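Local coordinates for protein histone-lysine N-methyltransferase, H3 lysine-9 specific SUVH4 (Arabidopsis thaliana, PDB 4QEO) that methylates histone H3 on a lysine whose modification marks transcriptional repression, and binds methylated DNA through its SRA domain, at residues P53-G58 with D89-E94; K103-V108 with N152-H157. All coordinates share one frame; numbering follows the deposited sequence.

Contact 1. Residues P53-G58 with D89-E94. With nucleotides of chain C.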
ATOM      1  N   PRO A  53     -13.473  16.751   2.497  1.00 30.52           N
ATOM      2  CA  PRO A  53     -14.500  17.049   1.489  1.00 32.96           C
ATOM      3  C   PRO A  53     -14.555  18.518   1.084  1.00 34.38           C
ATOM      4  O   PRO A  53     -15.231  18.846   0.097  1.00 33.82           O
ATOM      5  CB  PRO A  53     -15.798  16.664   2.202  1.00 37.26           C
ATOM      6  CG  PRO A  53     -15.518  16.943   3.630  1.00 42.32           C
ATOM      7  CD  PRO A  53     -14.058  16.603   3.844  1.00 37.74           C
ATOM      8  N   ARG A  54     -13.865  19.383   1.825  1.00 37.71           N
ATOM      9  CA  ARG A  54     -13.760  20.798   1.456  1.00 37.61           C
ATOM     10  C   ARG A  54     -12.306  21.139   1.155  1.00 34.43           C
ATOM     11  O   ARG A  54     -11.381  20.513   1.687  1.00 32.61           O
ATOM     12  CB  ARG A  54     -14.270  21.707   2.581  1.00 38.42           C
ATOM     13  CG  ARG A  54     -15.743  21.506   2.967  1.00 49.92           C
ATOM     14  CD  ARG A  54     -16.690  22.121   1.940  1.00 58.68           C
ATOM     15  NE  ARG A  54     -16.614  23.581   1.919  1.00 63.33           N
ATOM     16  CZ  ARG A  54     -17.108  24.336   0.943  1.00 67.26           C
ATOM     17  NH1 ARG A  54     -17.710  23.767  -0.092  1.00 68.22           N
ATOM     18  NH2 ARG A  54     -17.000  25.660   0.996  1.00 63.75           N
ATOM     19  N   LYS A  55     -12.106  22.148   0.323  1.00 28.00           N
ATOM     20  CA  LYS A  55     -10.757  22.539  -0.048  1.00 30.13           C
ATOM     21  C   LYS A  55      -9.970  23.156   1.102  1.00 30.07           C
ATOM     22  O   LYS A  55     -10.537  23.753   2.016  1.00 31.05           O
ATOM     23  CB  LYS A  55     -10.783  23.415  -1.292  1.00 34.23           C
ATOM     24  CG  LYS A  55     -11.261  22.592  -2.461  1.00 40.04           C
ATOM     25  CD  LYS A  55     -11.062  23.268  -3.759  1.00 40.55           C
ATOM     26  CE  LYS A  55     -11.188  22.260  -4.869  1.00 43.51           C
ATOM     27  NZ  LYS A  55     -12.537  21.692  -4.893  1.00 38.06           N
ATOM     28  N   ILE A  56      -8.660  22.946   1.060  1.00 26.74           N
ATOM     29  CA  ILE A  56      -7.761  23.359   2.125  1.00 29.04           C
ATOM     30  C   ILE A  56      -6.523  23.996   1.490  1.00 23.65           C
ATOM     31  O   ILE A  56      -5.937  23.443   0.552  1.00 22.15           O
ATOM     32  CB  ILE A  56      -7.343  22.147   3.004  1.00 28.81           C
ATOM     33  CG1 ILE A  56      -8.564  21.561   3.727  1.00 31.88           C
ATOM     34  CG2 ILE A  56      -6.260  22.539   3.999  1.00 32.82           C
ATOM     35  CD1 ILE A  56      -8.289  20.221   4.415  1.00 31.49           C
ATOM     36  N   ILE A  57      -6.155  25.173   1.982  1.00 23.32           N
ATOM     37  CA  ILE A  57      -4.886  25.796   1.613  1.00 23.49           C
ATOM     38  C   ILE A  57      -3.780  25.270   2.504  1.00 19.97           C
ATOM     39  O   ILE A  57      -3.926  25.265   3.719  1.00 21.54           O
ATOM     40  CB  ILE A  57      -4.947  27.319   1.831  1.00 22.68           C
ATOM     41  CG1 ILE A  57      -5.857  27.955   0.785  1.00 20.38           C
ATOM     42  CG2 ILE A  57      -3.541  27.933   1.769  1.00 22.59           C
ATOM     43  CD1 ILE A  57      -6.282  29.385   1.136  1.00 23.92           C
ATOM     44  N   GLY A  58      -2.675  24.831   1.926  1.00 23.62           N
ATOM     45  CA  GLY A  58      -1.563  24.364   2.736  1.00 25.38           C
ATOM     46  C   GLY A  58      -1.525  22.852   2.876  1.00 24.87           C
ATOM     47  O   GLY A  58      -2.029  22.134   2.020  1.00 22.19           O
ATOM     48  N   ASP A  89      -6.360  22.307  -9.155  1.00 20.85           N
ATOM     49  CA  ASP A  89      -7.501  22.271  -8.253  1.00 23.01           C
ATOM     50  C   ASP A  89      -7.581  23.594  -7.485  1.00 22.65           C
ATOM     51  O   ASP A  89      -6.579  24.067  -6.931  1.00 20.32           O
ATOM     52  CB  ASP A  89      -7.340  21.094  -7.278  1.00 23.33           C
ATOM     53  CG  ASP A  89      -8.677  20.581  -6.791  1.00 37.26           C
ATOM     54  OD1 ASP A  89      -9.671  20.751  -7.537  1.00 40.39           O
ATOM     55  OD2 ASP A  89      -8.732  20.008  -5.685  1.00 31.66           O
ATOM     56  N   TYR A  90      -8.759  24.208  -7.476  1.00 16.63           N
ATOM     57  CA  TYR A  90      -8.900  25.521  -6.842  1.00 22.25           C
ATOM     58  C   TYR A  90     -10.227  25.739  -6.136  1.00 24.18           C
ATOM     59  O   TYR A  90     -11.216  25.068  -6.417  1.00 23.06           O
ATOM     60  CB  TYR A  90      -8.670  26.634  -7.860  1.00 23.44           C
ATOM     61  CG  TYR A  90      -9.659  26.697  -9.018  1.00 23.72           C
ATOM     62  CD1 TYR A  90     -10.798  27.477  -8.928  1.00 27.84           C
ATOM     63  CD2 TYR A  90      -9.435  25.993 -10.204  1.00 22.65           C
ATOM     64  CE1 TYR A  90     -11.689  27.572  -9.972  1.00 29.01           C
ATOM     65  CE2 TYR A  90     -10.333  26.076 -11.271  1.00 25.14           C
ATOM     66  CZ  TYR A  90     -11.456  26.875 -11.137  1.00 29.49           C
ATOM     67  OH  TYR A  90     -12.359  26.997 -12.156  1.00 31.62           O
ATOM     68  N   MET A  91     -10.221  26.660  -5.182  1.00 22.14           N
ATOM     69  CA  MET A  91     -11.435  27.104  -4.519  1.00 26.32           C
ATOM     70  C   MET A  91     -12.150  28.010  -5.481  1.00 30.25           C
ATOM     71  O   MET A  91     -11.581  29.015  -5.924  1.00 28.51           O
ATOM     72  CB  MET A  91     -11.103  27.898  -3.249  1.00 25.90           C
ATOM     73  CG  MET A  91     -10.507  27.070  -2.120  1.00 28.65           C
ATOM     74  SD  MET A  91     -10.017  28.187  -0.786  1.00 32.81           S
ATOM     75  CE  MET A  91      -9.721  26.970   0.481  1.00 22.95           C
ATOM     76  N   SER A  92     -13.389  27.647  -5.801  1.00 34.05           N
ATOM     77  CA  SER A  92     -14.246  28.448  -6.669  1.00 34.72           C
ATOM     78  C   SER A  92     -14.863  29.591  -5.874  1.00 36.39           C
ATOM     79  O   SER A  92     -14.606  29.728  -4.674  1.00 36.22           O
ATOM     80  CB  SER A  92     -15.371  27.575  -7.216  1.00 38.09           C
ATOM     81  OG  SER A  92     -16.274  27.235  -6.168  1.00 36.56           O
ATOM     82  N   MET A  93     -15.711  30.385  -6.529  1.00 34.87           N
ATOM     83  CA  MET A  93     -16.376  31.516  -5.867  1.00 39.51           C
ATOM     84  C   MET A  93     -17.272  31.091  -4.698  1.00 37.94           C
ATOM     85  O   MET A  93     -17.675  31.927  -3.901  1.00 40.29           O
ATOM     86  CB  MET A  93     -17.209  32.346  -6.861  1.00 43.72           C
ATOM     87  CG  MET A  93     -16.457  32.829  -8.084  1.00 46.65           C
ATOM     88  SD  MET A  93     -14.968  33.762  -7.673  1.00 43.15           S
ATOM     89  CE  MET A  93     -15.644  35.183  -6.805  1.00 38.58           C
ATOM     90  N   GLU A  94     -17.584  29.804  -4.589  1.00 41.72           N
ATOM     91  CA  GLU A  94     -18.390  29.325  -3.465  1.00 44.80           C
ATOM     92  C   GLU A  94     -17.681  29.578  -2.126  1.00 44.09           C
ATOM     93  O   GLU A  94     -18.310  29.679  -1.068  1.00 46.40           O
ATOM     94  CB  GLU A  94     -18.697  27.836  -3.630  1.00 54.08           C
ATOM     95  CG  GLU A  94     -19.640  27.275  -2.582  1.00 65.75           C
ATOM     96  CD  GLU A  94     -19.225  25.898  -2.109  1.00 73.81           C
ATOM     97  OE1 GLU A  94     -19.270  24.946  -2.917  1.00 76.25           O
ATOM     98  OE2 GLU A  94     -18.840  25.774  -0.927  1.00 75.67           O
TER
ATOM     99  P    DA C  11     -15.363  23.060  -8.649  1.00 58.03           P
ATOM    100  OP1  DA C  11     -14.784  22.033  -9.470  1.00 58.49           O
ATOM    101  OP2  DA C  11     -14.894  23.290  -7.308  1.00 55.06           O
ATOM    102  O5'  DA C  11     -15.428  24.373  -9.531  1.00 50.75           O
ATOM    103  C5'  DA C  11     -14.890  24.400 -10.841  1.00 49.96           C
ATOM    104  C4'  DA C  11     -15.593  25.438 -11.684  1.00 52.01           C
ATOM    105  O4'  DA C  11     -16.722  24.834 -12.332  1.00 54.50           O
ATOM    106  C3'  DA C  11     -16.137  26.638 -10.917  1.00 54.62           C
ATOM    107  O3'  DA C  11     -15.877  27.811 -11.676  1.00 56.22           O
ATOM    108  C2'  DA C  11     -17.623  26.364 -10.836  1.00 60.70           C
ATOM    109  C1'  DA C  11     -17.875  25.611 -12.121  1.00 59.00           C
ATOM    110  N9   DA C  11     -19.017  24.706 -12.106  1.00 62.31           N
ATOM    111  C8   DA C  11     -19.734  24.264 -11.026  1.00 59.75           C
ATOM    112  N7   DA C  11     -20.701  23.441 -11.336  1.00 60.47           N
ATOM    113  C5   DA C  11     -20.621  23.338 -12.717  1.00 59.36           C
ATOM    114  C6   DA C  11     -21.375  22.620 -13.655  1.00 56.56           C
ATOM    115  N6   DA C  11     -22.398  21.834 -13.334  1.00 56.77           N
ATOM    116  N1   DA C  11     -21.045  22.747 -14.953  1.00 52.70           N
ATOM    117  C2   DA C  11     -20.021  23.538 -15.277  1.00 58.43           C
ATOM    118  N3   DA C  11     -19.238  24.265 -14.489  1.00 53.22           N
ATOM    119  C4   DA C  11     -19.592  24.115 -13.203  1.00 62.00           C
ATOM    120  P    DC C  12     -15.930  29.213 -11.021  1.00 63.68           P
ATOM    121  OP1  DC C  12     -14.577  29.658 -11.101  1.00 68.39           O
ATOM    122  OP2  DC C  12     -16.676  29.329  -9.791  1.00 68.48           O
ATOM    123  O5'  DC C  12     -16.768  29.909 -12.158  1.00 71.62           O
ATOM    124  C5'  DC C  12     -16.538  29.536 -13.504  1.00 71.12           C
ATOM    125  C4'  DC C  12     -17.851  29.603 -14.238  1.00 71.34           C
ATOM    126  O4'  DC C  12     -18.671  28.471 -13.877  1.00 66.52           O
ATOM    127  C3'  DC C  12     -18.681  30.846 -13.898  1.00 73.52           C
ATOM    128  O3'  DC C  12     -19.086  31.448 -15.123  1.00 77.85           O
ATOM    129  C2'  DC C  12     -19.901  30.281 -13.201  1.00 73.98           C
ATOM    130  C1'  DC C  12     -19.988  28.935 -13.871  1.00 69.58           C
ATOM    131  N1   DC C  12     -20.838  27.943 -13.215  1.00 66.85           N
ATOM    132  C2   DC C  12     -21.559  27.053 -14.006  1.00 63.44           C
ATOM    133  O2   DC C  12     -21.401  27.080 -15.231  1.00 60.31           O
ATOM    134  N3   DC C  12     -22.395  26.175 -13.418  1.00 61.19           N
ATOM    135  C4   DC C  12     -22.545  26.183 -12.096  1.00 61.72           C
ATOM    136  N4   DC C  12     -23.372  25.291 -11.558  1.00 60.03           N
ATOM    137  C5   DC C  12     -21.829  27.088 -11.265  1.00 62.82           C
ATOM    138  C6   DC C  12     -21.016  27.962 -11.863  1.00 65.28           C
TER
HETATM  139  O   HOH W   1     -14.113  24.706  -5.338  1.00 39.36           O
HETATM  140  O   HOH W   2     -12.643  20.719  -7.257  1.00 51.85           O

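Contact 2. Residues K103-V108 with N152-H157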
ATOM      1  N   LYS A 103      -9.127  37.378  -2.715  1.00 34.29           N
ATOM      2  CA  LYS A 103      -9.916  37.372  -3.936  1.00 36.07           C
ATOM      3  C   LYS A 103      -9.964  35.944  -4.461  1.00 35.12           C
ATOM      4  O   LYS A 103      -8.928  35.309  -4.613  1.00 29.14           O
ATOM      5  CB  LYS A 103      -9.287  38.297  -4.980  1.00 46.49           C
ATOM      6  CG  LYS A 103     -10.046  38.357  -6.298  1.00 55.59           C
ATOM      7  CD  LYS A 103     -10.658  39.733  -6.526  1.00 59.12           C
ATOM      8  CE  LYS A 103     -11.148  39.916  -7.966  1.00 57.55           C
ATOM      9  NZ  LYS A 103     -10.510  41.095  -8.648  1.00 54.87           N
ATOM     10  N   LEU A 104     -11.166  35.428  -4.720  1.00 32.41           N
ATOM     11  CA  LEU A 104     -11.330  34.086  -5.264  1.00 32.29           C
ATOM     12  C   LEU A 104     -11.450  34.179  -6.785  1.00 29.24           C
ATOM     13  O   LEU A 104     -11.800  35.229  -7.308  1.00 29.69           O
ATOM     14  CB  LEU A 104     -12.590  33.417  -4.680  1.00 34.44           C
ATOM     15  CG  LEU A 104     -12.480  32.726  -3.318  1.00 40.84           C
ATOM     16  CD1 LEU A 104     -11.702  31.420  -3.435  1.00 38.44           C
ATOM     17  CD2 LEU A 104     -11.830  33.637  -2.278  1.00 41.69           C
ATOM     18  N   PRO A 105     -11.172  33.088  -7.512  1.00 30.59           N
ATOM     19  CA  PRO A 105     -10.766  31.739  -7.092  1.00 31.67           C
ATOM     20  C   PRO A 105      -9.327  31.696  -6.614  1.00 33.38           C
ATOM     21  O   PRO A 105      -8.539  32.588  -6.958  1.00 33.62           O
ATOM     22  CB  PRO A 105     -10.896  30.922  -8.380  1.00 27.72           C
ATOM     23  CG  PRO A 105     -10.667  31.944  -9.477  1.00 28.54           C
ATOM     24  CD  PRO A 105     -11.321  33.190  -8.975  1.00 28.26           C
ATOM     25  N   LEU A 106      -8.994  30.675  -5.827  1.00 27.42           N
ATOM     26  CA  LEU A 106      -7.617  30.514  -5.350  1.00 24.27           C
ATOM     27  C   LEU A 106      -7.174  29.092  -5.572  1.00 21.33           C
ATOM     28  O   LEU A 106      -7.867  28.176  -5.169  1.00 22.51           O
ATOM     29  CB  LEU A 106      -7.522  30.758  -3.845  1.00 30.40           C
ATOM     30  CG  LEU A 106      -7.303  32.136  -3.259  1.00 36.99           C
ATOM     31  CD1 LEU A 106      -7.327  31.997  -1.749  1.00 32.77           C
ATOM     32  CD2 LEU A 106      -5.982  32.747  -3.764  1.00 30.35           C
ATOM     33  N   ALA A 107      -6.011  28.885  -6.166  1.00 21.60           N
ATOM     34  CA  ALA A 107      -5.534  27.519  -6.363  1.00 21.66           C
ATOM     35  C   ALA A 107      -5.014  26.936  -5.051  1.00 21.44           C
ATOM     36  O   ALA A 107      -4.501  27.684  -4.196  1.00 19.85           O
ATOM     37  CB  ALA A 107      -4.446  27.499  -7.437  1.00 18.72           C
ATOM     38  N   VAL A 108      -5.161  25.617  -4.869  1.00 21.13           N
ATOM     39  CA  VAL A 108      -4.629  24.956  -3.679  1.00 22.09           C
ATOM     40  C   VAL A 108      -3.702  23.788  -3.995  1.00 21.22           C
ATOM     41  O   VAL A 108      -2.885  23.424  -3.163  1.00 23.03           O
ATOM     42  CB  VAL A 108      -5.735  24.472  -2.702  1.00 20.55           C
ATOM     43  CG1 VAL A 108      -6.572  25.673  -2.232  1.00 21.55           C
ATOM     44  CG2 VAL A 108      -6.611  23.373  -3.329  1.00 23.02           C
ATOM     45  N   ASN A 152      -5.976  29.270 -14.105  1.00 24.16           N
ATOM     46  CA  ASN A 152      -5.063  30.325 -14.403  1.00 23.87           C
ATOM     47  C   ASN A 152      -5.317  31.589 -13.582  1.00 25.03           C
ATOM     48  O   ASN A 152      -4.414  32.120 -13.023  1.00 21.54           O
ATOM     49  CB  ASN A 152      -5.072  30.607 -15.894  1.00 22.28           C
ATOM     50  CG  ASN A 152      -4.767  29.376 -16.738  1.00 28.20           C
ATOM     51  OD1 ASN A 152      -4.263  28.399 -16.268  1.00 24.29           O
ATOM     52  ND2 ASN A 152      -5.086  29.455 -17.990  1.00 25.82           N
ATOM     53  N   LEU A 153      -6.568  31.995 -13.461  1.00 23.39           N
ATOM     54  CA  LEU A 153      -6.965  33.091 -12.586  1.00 25.24           C
ATOM     55  C   LEU A 153      -6.669  32.734 -11.109  1.00 22.28           C
ATOM     56  O   LEU A 153      -6.188  33.572 -10.332  1.00 21.85           O
ATOM     57  CB  LEU A 153      -8.451  33.423 -12.804  1.00 19.44           C
ATOM     58  CG  LEU A 153      -9.029  34.530 -11.919  1.00 21.69           C
ATOM     59  CD1 LEU A 153      -8.286  35.880 -12.131  1.00 22.28           C
ATOM     60  CD2 LEU A 153     -10.541  34.666 -12.163  1.00 27.13           C
ATOM     61  N   ALA A 154      -6.928  31.477 -10.749  1.00 21.96           N
ATOM     62  CA  ALA A 154      -6.726  30.995  -9.382  1.00 19.43           C
ATOM     63  C   ALA A 154      -5.253  31.068  -8.962  1.00 21.34           C
ATOM     64  O   ALA A 154      -4.916  31.540  -7.846  1.00 23.15           O
ATOM     65  CB  ALA A 154      -7.275  29.544  -9.240  1.00 18.70           C
ATOM     66  N   LEU A 155      -4.375  30.609  -9.852  1.00 20.49           N
ATOM     67  CA  LEU A 155      -2.919  30.712  -9.622  1.00 18.08           C
ATOM     68  C   LEU A 155      -2.470  32.168  -9.585  1.00 23.38           C
ATOM     69  O   LEU A 155      -1.583  32.546  -8.802  1.00 22.14           O
ATOM     70  CB  LEU A 155      -2.147  29.954 -10.703  1.00 18.21           C
ATOM     71  CG  LEU A 155      -2.223  28.413 -10.587  1.00 20.77           C
ATOM     72  CD1 LEU A 155      -1.642  27.763 -11.840  1.00 18.26           C
ATOM     73  CD2 LEU A 155      -1.462  27.970  -9.346  1.00 19.95           C
ATOM     74  N   LYS A 156      -3.073  32.998 -10.435  1.00 20.07           N
ATOM     75  CA  LYS A 156      -2.758  34.438 -10.381  1.00 19.26           C
ATOM     76  C   LYS A 156      -3.081  35.022  -9.004  1.00 24.37           C
ATOM     77  O   LYS A 156      -2.301  35.799  -8.434  1.00 23.48           O
ATOM     78  CB  LYS A 156      -3.505  35.192 -11.500  1.00 19.29           C
ATOM     79  CG  LYS A 156      -3.849  36.667 -11.209  1.00 19.43           C
ATOM     80  CD  LYS A 156      -4.638  37.265 -12.421  1.00 24.28           C
ATOM     81  CE  LYS A 156      -5.339  38.606 -12.106  1.00 22.73           C
ATOM     82  NZ  LYS A 156      -4.365  39.710 -11.918  1.00 26.23           N
ATOM     83  N   HIS A 157      -4.227  34.638  -8.450  1.00 18.74           N
ATOM     84  CA  HIS A 157      -4.598  35.162  -7.138  1.00 22.22           C
ATOM     85  C   HIS A 157      -3.653  34.626  -6.053  1.00 24.42           C
ATOM     86  O   HIS A 157      -3.341  35.333  -5.091  1.00 24.59           O
ATOM     87  CB  HIS A 157      -6.068  34.850  -6.804  1.00 24.09           C
ATOM     88  CG  HIS A 157      -7.049  35.646  -7.626  1.00 26.67           C
ATOM     89  ND1 HIS A 157      -8.318  35.196  -7.919  1.00 24.88           N
ATOM     90  CD2 HIS A 157      -6.929  36.853  -8.235  1.00 29.68           C
ATOM     91  CE1 HIS A 157      -8.951  36.106  -8.647  1.00 28.50           C
ATOM     92  NE2 HIS A 157      -8.123  37.114  -8.863  1.00 27.65           N
TER
HETATM   93  O   HOH W   3      -8.258  39.680  -9.881  1.00 32.31           O

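Contact 1. Residues P53-G58 with D89-E94
The 54-57 part of the irregular segment 53-58 runs at 115° to 89-94, with the CA atoms of Lys-55 and Met-91 closest, 6.4 Å apart. Lys-55 lays its chain along the end of strand 88-91: CD and CE lie against the carbonyl O of Tyr-90, and a bend at chi4 (63°) turns NZ aside. NZ is 4.0 Å from Asp-89 OD1, beyond a salt bridge, and a water 2.6 Å from NZ links the two groups; Asp-89 OD2 accepts from Asn-82 N. A second water joins the Tyr-90 carbonyl and Ser-92 N to OP2 of DA11 of chain C, 2.5 Å from that water, so the strand end meets the DNA backbone partly through solvent, with Ser-92 CB packed directly against the next phosphate. On the apolar side the extended Met-91 chain puts CE 4.0 Å from Ile-57 CG1. Farther out, Arg-54 and Glu-94 meet tip to tip with planes 18° apart; Glu-94 OE2 takes a very short 2.4 Å bond from Arg-54 NH1 on its syn lone pair, and a weak one from NH2, which also forms a salt bridge with Glu-98. An alanine in place of Arg-54 would lose both salt bridges and probably loosen this outer edge. Within the SRA domain the loop between helix 36-46 and strand 68-69 thus lies against strand 88-91, while Ile-57 touches neighbouring strand 106-112.

Contact 2. Residues K103-V108 with N152-H157
Two alanines make the apolar centre, Ala-107 CB facing Ala-154 CB at 3.9 Å, where strand 106-108 crosses helix 152-157 almost perpendicularly (88°) with axes only 5.6 Å apart. The crossing packs helix 151-161 on strand 106-112 of the SRA domain sheet. Such small side chains let the backbones come close: the CA atoms of Leu-106 and Ala-154 are 4.2 Å from each other. Leu-155 CD2 reaches the Ala-107 methyl from the helix, while the ring of Pro-105, which follows a cis peptide bond, presents CG and CD to Leu-153 CD2, the two side chains crossing at about a right angle. Leu-106 points its CB away from the helix, yet its CD2 bends back to the CB of His-157.

Backbone polar groups border this centre. Ala-107 N gives a weak hydrogen bond to the carbonyl of Ala-154, and Pro-105 O receives both a CA-H...O contact from Ala-154 and a hydrogen bond of 2.8 Å from His-157 ND1. The latter lies in the carbonyl plane and only 6° out of the imidazole plane. With CG anti to its carbonyl carbon (chi1 -71°), the histidine is sandwiched: Lys-103 CG makes a CH-pi contact over one face, 3.6 Å from the ring centroid, and Leu-153 O lies over the opposite face toward the rim. At the outer edge one water bridges Lys-103 NZ and His-157 NE2, 2.8 Å from the latter.

The bond to Pro-105 O places a proton on ND1 and, with the sandwich, fixes the ring's rotation. ND1 is thus bonded to the strand and NE2 contacts the bridging water, where Lys-103 NZ, 4.6 Å from NE2, would probably disfavour a second proton.

How the contacts relate
Both contacts reach the curved sheet of the SRA domain and meet where strands 88-91 and 106-112 pair antiparallel: Met-91 N lies 2.8 Å from Leu-106 O, and Asp-89 O 2.9 Å from Val-108 N. Contact 2 is the more buried, setting helix 151-161 on the sheet through small apolar groups and direct bonds to backbone carbonyls. Contact 1, partly buried, brings a loop to the same pair of strands and relies on charged side chains and two bridging waters, both reaching one phosphate of the DNA, one of them weakly. The strand pair is thus contacted by both the loop and the helix, with solvent and charge prominent at contact 1 and close backbone packing at contact 2.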